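Side-chain contacts in uncharacterized protein DSY3957 (Desulfitobacterium hafniense, PDB 3HXL), which probably builds the contractile sheath around the tail tube of a phage-like particle: residues T215-A220 with P239-E244; K221-R224 with G228-I231; Q232-N237 with W269-T274. One frame throughout, in Å; residues are numbered along the deposited sequence.

In the fold
Contacts 1 and 2 share helix 210-227, and contact 3 uses strand 232-236, the next element along the chain in the subtilisin-like domain. Contact 2 covers the turn from that helix towards the strand and is nested in the loop closed by contact 1, where the segment following the strand returns to the helix; their centres lie about 11 Å apart, and Y243 OH packs 3.3 Å from R224 CB. Contact 3 lies on the other face of the strand, its centre about 12 Å from that of contact 1 and 16 Å from that of contact 2. Q232 NE2 and E244 O, 2.9 Å apart in a probable hydrogen bond, tie contact 3 to contact 1, while V233 packs on A220.

Contact 1 of 3, residues T215-A220 with P239-E244; sequences TFTAFA and PAADYE
A241 sets its methyl group against T217 of helix 210-227. That one carbon meets both branches of the threonine: CB of A241 is 3.7 Å from OG1 of T217 and 3.8 Å from its CG2. With OG1 beside the backbone N (chi1 -63°), the hydroxyl is engaged by K213 O, one helical turn earlier, and both branches meet A241 by van der Waals contact only. The loop leaving strand 232-236 thus packs on the helix of the beta-alpha-beta crossover that precedes the strand, within the subtilisin-like domain. At D242 the chain takes a positive phi of 40° and turns, its carboxylate heading the other way to T331 and S332. Y243 then swings back: CG anti to the backbone N (chi1 -180°) carries the ring toward the helix, where CE2 comes 4.2 Å from CB of A220 and, obliquely, 4.0 Å from A220 C. The phenol OH runs on to a hydrogen bond with D225. Beside the ring, E244 CG lies over one face near the rim. The join is therefore made by buried carbon and hydroxyl surfaces, while the direction of the polar groups is set by K213 O for T217 and D225 for Y243.

Contact 2 of 3, residues K221-R224 with G228-I231; sequences KRLR and GKKI
The backbone of segment 228-231 folds back beside segment 221-224 as helix 210-227 ends, with K229 N giving a hydrogen bond of 2.8 Å to L223 O (158° at the hydrogen) and G228 turning the chain at a positive phi of 71°. L223 and K229 then run side by side, the leucine CD2 3.7 Å from the lysine CD, while the extended lysine carries its amine on to the carbonyls of E196 and F198. The same CD2 touches I231 CG1 at 4.0 Å. This is the helix-to-strand turn of a beta-alpha-beta crossover: helix 210-227 links the parallel strands 202-204 and 232-236, and the turn delivers the chain to the second of them. R224 bends at chi3 (61°), which brings NH1 into a 2.9 Å hydrogen bond with I231 O, in the guanidinium plane but above that of the carbonyl. NH1 also forms a salt bridge with D351 of helix 344-364, so the arginine ties the turn to that helix. The K230 side chain crosses that of R224 at about a right angle: its CD sits 4.1 Å above the guanidinium plane, over the centre, and a bend at chi2 lets NZ give a hydrogen bond of 2.9 Å to R224 O from above the carbonyl plane. The like charges at R224 NH2 and K230 NZ are 4.8 Å apart, a proximity that D351, and more weakly D225, would be expected to ease.

Contact 3 of 3, residues Q232-N237 with W269-T274; sequences QVVLEN and WVAGAT
Strand 232-236, inside the mixed sheet of the subtilisin-like domain, is covered here by helix 263-276, whose segment 269-274 runs nearly antiparallel to it (156°) with the axes 8.4 Å apart at their closest. V234 makes the largest share of the contact. Its two methyls divide the work: CG1, anti to the backbone N, meets CG1 of V270 at 3.8 Å, and CG2 lies 3.7 Å from CA of A271 and 3.8 Å from its CB. With only a methyl at A271, V234 CG2 reaches the helix backbone, and at the nearest point the CA atoms of V234 and A271 are 5.8 Å apart. V249 of the neighbouring strand 246-255 touches both V234 and V270 and extends this apolar patch. Towards the start of the strand, Q232 crosses T274 at about a right angle, OE1 lying 3.5 Å from the threonine CG2. The methyl faces the amide because OG1 is turned back (chi1 -65°) to V270 O, 2.7 Å away; that carbonyl also accepts from T274 N, on the opposite face of its plane. The amide NE2 of Q232 is held by E244 O and N344 OD1. While V234 faces this helix, V233 and L235 pack against helix 210-227 on the other side of the strand, so helices cover both faces of the sheet, as in a three-layer alpha/beta/alpha sandwich.

Contact 1 of 3, residues T215-A220 with P239-E244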
ATOM      1  N   THR A 215     -10.853   0.701 -14.095  1.00 17.68           N
ATOM      2  CA  THR A 215     -10.019   1.893 -14.026  1.00 18.19           C
ATOM      3  C   THR A 215      -8.659   1.569 -13.409  1.00 19.50           C
ATOM      4  O   THR A 215      -7.625   2.000 -13.921  1.00 22.11           O
ATOM      5  CB  THR A 215     -10.715   3.003 -13.211  1.00 22.46           C
ATOM      6  OG1 THR A 215     -11.857   3.482 -13.938  1.00 24.93           O
ATOM      7  CG2 THR A 215      -9.766   4.165 -12.956  1.00 22.73           C
ATOM      8  N   PHE A 216      -8.651   0.806 -12.320  1.00 18.79           N
ATOM      9  CA  PHE A 216      -7.386   0.449 -11.694  1.00 21.03           C
ATOM     10  C   PHE A 216      -6.547  -0.414 -12.629  1.00 18.12           C
ATOM     11  O   PHE A 216      -5.322  -0.301 -12.651  1.00 17.06           O
ATOM     12  CB  PHE A 216      -7.620  -0.267 -10.353  1.00 15.68           C
ATOM     13  CG  PHE A 216      -7.836   0.674  -9.197  1.00 24.50           C
ATOM     14  CD1 PHE A 216      -7.103   0.527  -8.015  1.00 17.60           C
ATOM     15  CD2 PHE A 216      -8.751   1.725  -9.291  1.00 14.18           C
ATOM     16  CE1 PHE A 216      -7.282   1.412  -6.947  1.00 15.55           C
ATOM     17  CE2 PHE A 216      -8.934   2.612  -8.233  1.00 17.88           C
ATOM     18  CZ  PHE A 216      -8.193   2.459  -7.053  1.00 21.15           C
ATOM     19  N   THR A 217      -7.209  -1.261 -13.415  1.00 20.17           N
ATOM     20  CA  THR A 217      -6.507  -2.124 -14.369  1.00 19.90           C
ATOM     21  C   THR A 217      -5.830  -1.255 -15.426  1.00 22.18           C
ATOM     22  O   THR A 217      -4.674  -1.486 -15.777  1.00 20.33           O
ATOM     23  CB  THR A 217      -7.483  -3.117 -15.047  1.00 20.71           C
ATOM     24  OG1 THR A 217      -8.037  -3.991 -14.055  1.00 16.72           O
ATOM     25  CG2 THR A 217      -6.757  -3.959 -16.097  1.00 16.42           C
ATOM     26  N   ALA A 218      -6.545  -0.247 -15.925  1.00 18.21           N
ATOM     27  CA  ALA A 218      -5.983   0.652 -16.925  1.00 16.47           C
ATOM     28  C   ALA A 218      -4.830   1.441 -16.308  1.00 15.33           C
ATOM     29  O   ALA A 218      -3.794   1.662 -16.941  1.00 16.33           O
ATOM     30  CB  ALA A 218      -7.061   1.612 -17.451  1.00 18.47           C
ATOM     31  N   PHE A 219      -5.026   1.870 -15.065  1.00 17.63           N
ATOM     32  CA  PHE A 219      -4.021   2.626 -14.329  1.00 20.13           C
ATOM     33  C   PHE A 219      -2.720   1.827 -14.276  1.00 19.65           C
ATOM     34  O   PHE A 219      -1.644   2.352 -14.562  1.00 20.88           O
ATOM     35  CB  PHE A 219      -4.524   2.903 -12.908  1.00 20.81           C
ATOM     36  CG  PHE A 219      -3.546   3.650 -12.044  1.00 17.78           C
ATOM     37  CD1 PHE A 219      -3.344   5.015 -12.212  1.00 15.47           C
ATOM     38  CD2 PHE A 219      -2.827   2.980 -11.050  1.00 24.16           C
ATOM     39  CE1 PHE A 219      -2.441   5.708 -11.405  1.00 20.51           C
ATOM     40  CE2 PHE A 219      -1.923   3.663 -10.238  1.00 16.75           C
ATOM     41  CZ  PHE A 219      -1.728   5.029 -10.413  1.00 21.95           C
ATOM     42  N   ALA A 220      -2.826   0.552 -13.917  1.00 19.43           N
ATOM     43  CA  ALA A 220      -1.656  -0.315 -13.827  1.00 19.79           C
ATOM     44  C   ALA A 220      -0.925  -0.421 -15.165  1.00 20.18           C
ATOM     45  O   ALA A 220       0.302  -0.329 -15.220  1.00 14.42           O
ATOM     46  CB  ALA A 220      -2.075  -1.703 -13.347  1.00 13.75           C
ATOM     47  N   PRO A 239     -10.695 -11.411 -12.956  1.00 16.97           N
ATOM     48  CA  PRO A 239      -9.726 -12.074 -13.828  1.00 17.78           C
ATOM     49  C   PRO A 239      -9.785 -11.520 -15.254  1.00 21.79           C
ATOM     50  O   PRO A 239      -8.866 -11.723 -16.046  1.00 22.31           O
ATOM     51  CB  PRO A 239     -10.136 -13.539 -13.745  1.00 17.97           C
ATOM     52  CG  PRO A 239     -11.610 -13.462 -13.519  1.00 17.95           C
ATOM     53  CD  PRO A 239     -11.723 -12.362 -12.497  1.00 14.27           C
ATOM     54  N   ALA A 240     -10.862 -10.806 -15.570  1.00 21.64           N
ATOM     55  CA  ALA A 240     -11.021 -10.233 -16.904  1.00 24.96           C
ATOM     56  C   ALA A 240      -9.894  -9.260 -17.256  1.00 25.28           C
ATOM     57  O   ALA A 240      -9.692  -8.924 -18.430  1.00 20.31           O
ATOM     58  CB  ALA A 240     -12.387  -9.525 -17.018  1.00 17.71           C
ATOM     59  N   ALA A 241      -9.166  -8.798 -16.242  1.00 18.77           N
ATOM     60  CA  ALA A 241      -8.059  -7.870 -16.456  1.00 20.23           C
ATOM     61  C   ALA A 241      -7.021  -8.472 -17.415  1.00 18.26           C
ATOM     62  O   ALA A 241      -6.417  -7.755 -18.216  1.00 20.31           O
ATOM     63  CB  ALA A 241      -7.394  -7.520 -15.108  1.00 18.48           C
ATOM     64  N   ASP A 242      -6.811  -9.785 -17.306  1.00 15.22           N
ATOM     65  CA  ASP A 242      -5.870 -10.523 -18.158  1.00 19.91           C
ATOM     66  C   ASP A 242      -4.587  -9.723 -18.396  1.00 20.86           C
ATOM     67  O   ASP A 242      -4.150  -9.530 -19.533  1.00 18.28           O
ATOM     68  CB  ASP A 242      -6.567 -10.865 -19.487  1.00 23.41           C
ATOM     69  CG  ASP A 242      -5.712 -11.720 -20.414  1.00 22.21           C
ATOM     70  OD1 ASP A 242      -4.805 -12.431 -19.931  1.00 21.65           O
ATOM     71  OD2 ASP A 242      -5.973 -11.694 -21.639  1.00 22.26           O
ATOM     72  N   TYR A 243      -3.986  -9.274 -17.299  1.00 18.37           N
ATOM     73  CA  TYR A 243      -2.780  -8.465 -17.351  1.00 18.37           C
ATOM     74  C   TYR A 243      -1.875  -8.783 -16.154  1.00 17.15           C
ATOM     75  O   TYR A 243      -2.362  -8.932 -15.031  1.00 12.48           O
ATOM     76  CB  TYR A 243      -3.186  -6.992 -17.350  1.00 15.59           C
ATOM     77  CG  TYR A 243      -2.024  -6.028 -17.405  1.00 16.24           C
ATOM     78  CD1 TYR A 243      -1.090  -6.095 -18.439  1.00 19.54           C
ATOM     79  CD2 TYR A 243      -1.853  -5.057 -16.417  1.00 14.93           C
ATOM     80  CE1 TYR A 243      -0.008  -5.218 -18.487  1.00 20.36           C
ATOM     81  CE2 TYR A 243      -0.772  -4.171 -16.457  1.00 17.44           C
ATOM     82  CZ  TYR A 243       0.142  -4.266 -17.497  1.00 14.37           C
ATOM     83  OH  TYR A 243       1.218  -3.423 -17.545  1.00 19.45           O
ATOM     84  N   GLU A 244      -0.569  -8.887 -16.402  1.00 13.27           N
ATOM     85  CA  GLU A 244       0.400  -9.216 -15.344  1.00 17.73           C
ATOM     86  C   GLU A 244       0.497  -8.150 -14.256  1.00 18.56           C
ATOM     87  O   GLU A 244       1.051  -8.393 -13.176  1.00 14.90           O
ATOM     88  CB  GLU A 244       1.801  -9.451 -15.936  1.00 14.01           C
ATOM     89  CG  GLU A 244       2.437  -8.222 -16.583  1.00 18.01           C
ATOM     90  CD  GLU A 244       2.138  -8.130 -18.075  1.00 20.71           C
ATOM     91  OE1 GLU A 244       1.174  -8.780 -18.531  1.00 16.22           O
ATOM     92  OE2 GLU A 244       2.868  -7.407 -18.782  1.00 19.12           O
TER

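Contact 2 of 3, residues K221-R224 with G228-I231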
ATOM      1  N   LYS A 221      -1.679  -0.611 -16.244  1.00 15.61           N
ATOM      2  CA  LYS A 221      -1.075  -0.739 -17.570  1.00 12.83           C
ATOM      3  C   LYS A 221      -0.323   0.518 -17.980  1.00 17.13           C
ATOM      4  O   LYS A 221       0.761   0.441 -18.572  1.00 16.02           O
ATOM      5  CB  LYS A 221      -2.149  -1.046 -18.620  1.00 19.32           C
ATOM      6  CG  LYS A 221      -2.824  -2.404 -18.479  1.00 22.22           C
ATOM      7  CD  LYS A 221      -3.924  -2.577 -19.531  1.00 17.26           C
ATOM      8  CE  LYS A 221      -4.616  -3.931 -19.425  1.00 25.92           C
ATOM      9  NZ  LYS A 221      -5.807  -4.028 -20.329  1.00 36.87           N
ATOM     10  N   ARG A 222      -0.895   1.677 -17.661  1.00 16.40           N
ATOM     11  CA  ARG A 222      -0.270   2.943 -18.019  1.00 19.51           C
ATOM     12  C   ARG A 222       1.040   3.153 -17.272  1.00 17.87           C
ATOM     13  O   ARG A 222       2.073   3.453 -17.879  1.00 18.74           O
ATOM     14  CB  ARG A 222      -1.222   4.115 -17.742  1.00 15.42           C
ATOM     15  CG  ARG A 222      -0.649   5.464 -18.161  1.00 23.87           C
ATOM     16  CD  ARG A 222      -1.726   6.539 -18.207  1.00 24.75           C
ATOM     17  NE  ARG A 222      -2.401   6.715 -16.918  1.00 29.47           N
ATOM     18  CZ  ARG A 222      -1.866   7.318 -15.861  1.00 24.35           C
ATOM     19  NH1 ARG A 222      -2.567   7.423 -14.742  1.00 29.65           N
ATOM     20  NH2 ARG A 222      -0.639   7.820 -15.923  1.00 23.55           N
ATOM     21  N   LEU A 223       1.015   3.003 -15.954  1.00 15.93           N
ATOM     22  CA  LEU A 223       2.254   3.182 -15.210  1.00 17.75           C
ATOM     23  C   LEU A 223       3.310   2.167 -15.639  1.00 15.82           C
ATOM     24  O   LEU A 223       4.435   2.539 -15.972  1.00 18.52           O
ATOM     25  CB  LEU A 223       2.014   3.079 -13.698  1.00 23.40           C
ATOM     26  CG  LEU A 223       1.750   4.397 -12.955  1.00 20.15           C
ATOM     27  CD1 LEU A 223       0.433   5.022 -13.416  1.00 23.25           C
ATOM     28  CD2 LEU A 223       1.700   4.122 -11.455  1.00 15.74           C
ATOM     29  N   ARG A 224       2.941   0.889 -15.660  1.00 17.34           N
ATOM     30  CA  ARG A 224       3.890  -0.167 -16.019  1.00 18.07           C
ATOM     31  C   ARG A 224       4.478  -0.116 -17.421  1.00 27.05           C
ATOM     32  O   ARG A 224       5.700  -0.186 -17.603  1.00 24.68           O
ATOM     33  CB  ARG A 224       3.256  -1.553 -15.839  1.00 12.74           C
ATOM     34  CG  ARG A 224       2.916  -1.934 -14.418  1.00 14.53           C
ATOM     35  CD  ARG A 224       2.313  -3.331 -14.379  1.00 13.54           C
ATOM     36  NE  ARG A 224       3.254  -4.324 -14.882  1.00 18.27           N
ATOM     37  CZ  ARG A 224       4.211  -4.888 -14.149  1.00 21.94           C
ATOM     38  NH1 ARG A 224       4.345  -4.562 -12.870  1.00 12.30           N
ATOM     39  NH2 ARG A 224       5.056  -5.754 -14.704  1.00 17.89           N
ATOM     40  N   GLY A 228       6.944   3.216 -17.355  1.00 18.94           N
ATOM     41  CA  GLY A 228       8.098   2.478 -16.875  1.00 25.96           C
ATOM     42  C   GLY A 228       8.120   2.432 -15.355  1.00 23.14           C
ATOM     43  O   GLY A 228       9.171   2.238 -14.739  1.00 30.39           O
ATOM     44  N   LYS A 229       6.955   2.630 -14.744  1.00 21.79           N
ATOM     45  CA  LYS A 229       6.837   2.593 -13.289  1.00 24.73           C
ATOM     46  C   LYS A 229       6.161   1.268 -12.957  1.00 22.15           C
ATOM     47  O   LYS A 229       4.935   1.165 -12.941  1.00 17.86           O
ATOM     48  CB  LYS A 229       5.994   3.763 -12.782  1.00 24.00           C
ATOM     49  CG  LYS A 229       6.080   3.962 -11.287  1.00 29.07           C
ATOM     50  CD  LYS A 229       5.192   5.092 -10.816  1.00 32.26           C
ATOM     51  CE  LYS A 229       5.362   5.306  -9.319  1.00 30.42           C
ATOM     52  NZ  LYS A 229       4.270   6.148  -8.768  1.00 45.27           N
ATOM     53  N   LYS A 230       6.977   0.254 -12.694  1.00 23.48           N
ATOM     54  CA  LYS A 230       6.477  -1.080 -12.410  1.00 17.45           C
ATOM     55  C   LYS A 230       5.854  -1.252 -11.028  1.00 20.71           C
ATOM     56  O   LYS A 230       6.535  -1.202  -9.997  1.00 22.13           O
ATOM     57  CB  LYS A 230       7.597  -2.095 -12.633  1.00 24.95           C
ATOM     58  CG  LYS A 230       8.264  -1.992 -14.007  1.00 23.56           C
ATOM     59  CD  LYS A 230       7.309  -2.332 -15.160  1.00 22.04           C
ATOM     60  CE  LYS A 230       8.000  -2.176 -16.521  1.00 23.04           C
ATOM     61  NZ  LYS A 230       7.161  -2.653 -17.663  1.00 27.42           N
ATOM     62  N   ILE A 231       4.539  -1.452 -11.029  1.00 14.59           N
ATOM     63  CA  ILE A 231       3.750  -1.642  -9.816  1.00 11.63           C
ATOM     64  C   ILE A 231       2.640  -2.645 -10.134  1.00 12.25           C
ATOM     65  O   ILE A 231       2.471  -3.042 -11.287  1.00 15.96           O
ATOM     66  CB  ILE A 231       3.095  -0.307  -9.362  1.00 17.70           C
ATOM     67  CG1 ILE A 231       2.227   0.264 -10.487  1.00 25.23           C
ATOM     68  CG2 ILE A 231       4.162   0.719  -8.990  1.00 18.46           C
ATOM     69  CD1 ILE A 231       0.776  -0.156 -10.416  1.00 23.98           C
TER

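Contact 3 of 3, residues Q232-N237 with W269-T274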
ATOM      1  N   GLN A 232       1.896  -3.064  -9.116  1.00 14.26           N
ATOM      2  CA  GLN A 232       0.775  -3.971  -9.322  1.00 19.20           C
ATOM      3  C   GLN A 232      -0.423  -3.514  -8.507  1.00 16.77           C
ATOM      4  O   GLN A 232      -0.280  -2.845  -7.480  1.00 14.64           O
ATOM      5  CB  GLN A 232       1.118  -5.415  -8.922  1.00 18.78           C
ATOM      6  CG  GLN A 232       1.990  -6.193  -9.921  1.00 12.98           C
ATOM      7  CD  GLN A 232       2.193  -7.649  -9.491  1.00 14.99           C
ATOM      8  OE1 GLN A 232       2.740  -7.919  -8.419  1.00 14.35           O
ATOM      9  NE2 GLN A 232       1.751  -8.587 -10.327  1.00 10.25           N
ATOM     10  N   VAL A 233      -1.607  -3.871  -8.991  1.00 12.19           N
ATOM     11  CA  VAL A 233      -2.850  -3.562  -8.311  1.00 12.70           C
ATOM     12  C   VAL A 233      -3.494  -4.903  -7.987  1.00 11.78           C
ATOM     13  O   VAL A 233      -3.456  -5.832  -8.800  1.00 14.35           O
ATOM     14  CB  VAL A 233      -3.825  -2.747  -9.211  1.00 12.35           C
ATOM     15  CG1 VAL A 233      -3.202  -1.414  -9.577  1.00 10.87           C
ATOM     16  CG2 VAL A 233      -4.176  -3.540 -10.449  1.00 17.76           C
ATOM     17  N   VAL A 234      -4.058  -4.997  -6.789  1.00 14.47           N
ATOM     18  CA  VAL A 234      -4.711  -6.210  -6.320  1.00 10.81           C
ATOM     19  C   VAL A 234      -6.207  -5.948  -6.188  1.00 12.67           C
ATOM     20  O   VAL A 234      -6.645  -5.146  -5.358  1.00 13.37           O
ATOM     21  CB  VAL A 234      -4.161  -6.647  -4.947  1.00 14.17           C
ATOM     22  CG1 VAL A 234      -4.858  -7.925  -4.489  1.00 16.18           C
ATOM     23  CG2 VAL A 234      -2.650  -6.865  -5.046  1.00  8.34           C
ATOM     24  N   LEU A 235      -6.976  -6.640  -7.020  1.00 13.88           N
ATOM     25  CA  LEU A 235      -8.421  -6.492  -7.052  1.00 14.14           C
ATOM     26  C   LEU A 235      -9.126  -7.755  -6.608  1.00 17.38           C
ATOM     27  O   LEU A 235      -8.500  -8.802  -6.414  1.00 18.57           O
ATOM     28  CB  LEU A 235      -8.880  -6.153  -8.473  1.00 19.26           C
ATOM     29  CG  LEU A 235      -8.089  -5.081  -9.212  1.00 21.22           C
ATOM     30  CD1 LEU A 235      -8.638  -4.938 -10.630  1.00 23.45           C
ATOM     31  CD2 LEU A 235      -8.184  -3.766  -8.466  1.00 23.85           C
ATOM     32  N   GLU A 236     -10.444  -7.630  -6.458  1.00 16.05           N
ATOM     33  CA  GLU A 236     -11.325  -8.719  -6.041  1.00 20.85           C
ATOM     34  C   GLU A 236     -12.119  -9.240  -7.229  1.00 21.74           C
ATOM     35  O   GLU A 236     -12.788  -8.468  -7.905  1.00 21.02           O
ATOM     36  CB  GLU A 236     -12.322  -8.207  -4.994  1.00 21.91           C
ATOM     37  CG  GLU A 236     -13.318  -9.242  -4.524  1.00 43.86           C
ATOM     38  CD  GLU A 236     -14.703  -9.127  -5.166  1.00 22.33           C
ATOM     39  OE1 GLU A 236     -15.519 -10.013  -4.881  1.00 38.92           O
ATOM     40  OE2 GLU A 236     -14.990  -8.176  -5.930  1.00 22.80           O
ATOM     41  N   ASN A 237     -12.046 -10.543  -7.472  1.00 20.36           N
ATOM     42  CA  ASN A 237     -12.792 -11.169  -8.558  1.00 21.38           C
ATOM     43  C   ASN A 237     -12.852 -10.371  -9.866  1.00 22.74           C
ATOM     44  O   ASN A 237     -13.916  -9.905 -10.282  1.00 21.21           O
ATOM     45  CB  ASN A 237     -14.213 -11.492  -8.073  1.00 19.42           C
ATOM     46  CG  ASN A 237     -14.244 -12.679  -7.131  1.00 17.29           C
ATOM     47  OD1 ASN A 237     -14.167 -13.826  -7.566  1.00 24.03           O
ATOM     48  ND2 ASN A 237     -14.331 -12.410  -5.835  1.00 18.37           N
ATOM     49  N   TRP A 269      -4.371  -7.824   2.554  1.00 16.01           N
ATOM     50  CA  TRP A 269      -3.249  -8.700   2.895  1.00 15.61           C
ATOM     51  C   TRP A 269      -2.479  -9.118   1.649  1.00 18.98           C
ATOM     52  O   TRP A 269      -1.246  -9.111   1.637  1.00 15.27           O
ATOM     53  CB  TRP A 269      -3.735  -9.960   3.615  1.00 13.06           C
ATOM     54  CG  TRP A 269      -2.612 -10.876   4.024  1.00 11.84           C
ATOM     55  CD1 TRP A 269      -1.907 -10.835   5.193  1.00 14.82           C
ATOM     56  CD2 TRP A 269      -2.049 -11.941   3.252  1.00 13.27           C
ATOM     57  NE1 TRP A 269      -0.940 -11.813   5.202  1.00 17.98           N
ATOM     58  CE2 TRP A 269      -1.008 -12.512   4.024  1.00 18.84           C
ATOM     59  CE3 TRP A 269      -2.329 -12.480   1.989  1.00 14.69           C
ATOM     60  CZ2 TRP A 269      -0.233 -13.583   3.567  1.00 17.14           C
ATOM     61  CZ3 TRP A 269      -1.555 -13.552   1.533  1.00 16.02           C
ATOM     62  CH2 TRP A 269      -0.523 -14.095   2.328  1.00 17.83           C
ATOM     63  N   VAL A 270      -3.198  -9.490   0.593  1.00 12.48           N
ATOM     64  CA  VAL A 270      -2.525  -9.915  -0.629  1.00 12.36           C
ATOM     65  C   VAL A 270      -1.597  -8.828  -1.171  1.00 13.80           C
ATOM     66  O   VAL A 270      -0.476  -9.117  -1.599  1.00 14.13           O
ATOM     67  CB  VAL A 270      -3.536 -10.329  -1.724  1.00 10.92           C
ATOM     68  CG1 VAL A 270      -2.798 -10.722  -3.002  1.00 14.23           C
ATOM     69  CG2 VAL A 270      -4.365 -11.498  -1.232  1.00 15.11           C
ATOM     70  N   ALA A 271      -2.062  -7.581  -1.138  1.00 12.97           N
ATOM     71  CA  ALA A 271      -1.271  -6.452  -1.619  1.00 11.46           C
ATOM     72  C   ALA A 271      -0.064  -6.238  -0.715  1.00 11.85           C
ATOM     73  O   ALA A 271       1.041  -5.982  -1.189  1.00 13.76           O
ATOM     74  CB  ALA A 271      -2.131  -5.194  -1.648  1.00 19.97           C
ATOM     75  N   GLY A 272      -0.288  -6.341   0.590  1.00 13.31           N
ATOM     76  CA  GLY A 272       0.800  -6.161   1.544  1.00 15.31           C
ATOM     77  C   GLY A 272       1.833  -7.259   1.410  1.00 12.22           C
ATOM     78  O   GLY A 272       3.039  -7.006   1.460  1.00 14.69           O
ATOM     79  N   ALA A 273       1.357  -8.489   1.235  1.00 18.09           N
ATOM     80  CA  ALA A 273       2.241  -9.649   1.088  1.00 14.64           C
ATOM     81  C   ALA A 273       3.052  -9.595  -0.199  1.00 17.37           C
ATOM     82  O   ALA A 273       4.220  -9.987  -0.238  1.00 12.40           O
ATOM     83  CB  ALA A 273       1.415 -10.940   1.132  1.00 12.09           C
ATOM     84  N   THR A 274       2.414  -9.122  -1.262  1.00 11.55           N
ATOM     85  CA  THR A 274       3.062  -9.001  -2.558  1.00 11.24           C
ATOM     86  C   THR A 274       4.146  -7.927  -2.476  1.00 11.39           C
ATOM     87  O   THR A 274       5.264  -8.116  -2.951  1.00 16.20           O
ATOM     88  CB  THR A 274       2.020  -8.611  -3.639  1.00 14.15           C
ATOM     89  OG1 THR A 274       1.082  -9.683  -3.792  1.00 16.97           O
ATOM     90  CG2 THR A 274       2.691  -8.333  -4.975  1.00 12.40           C
TER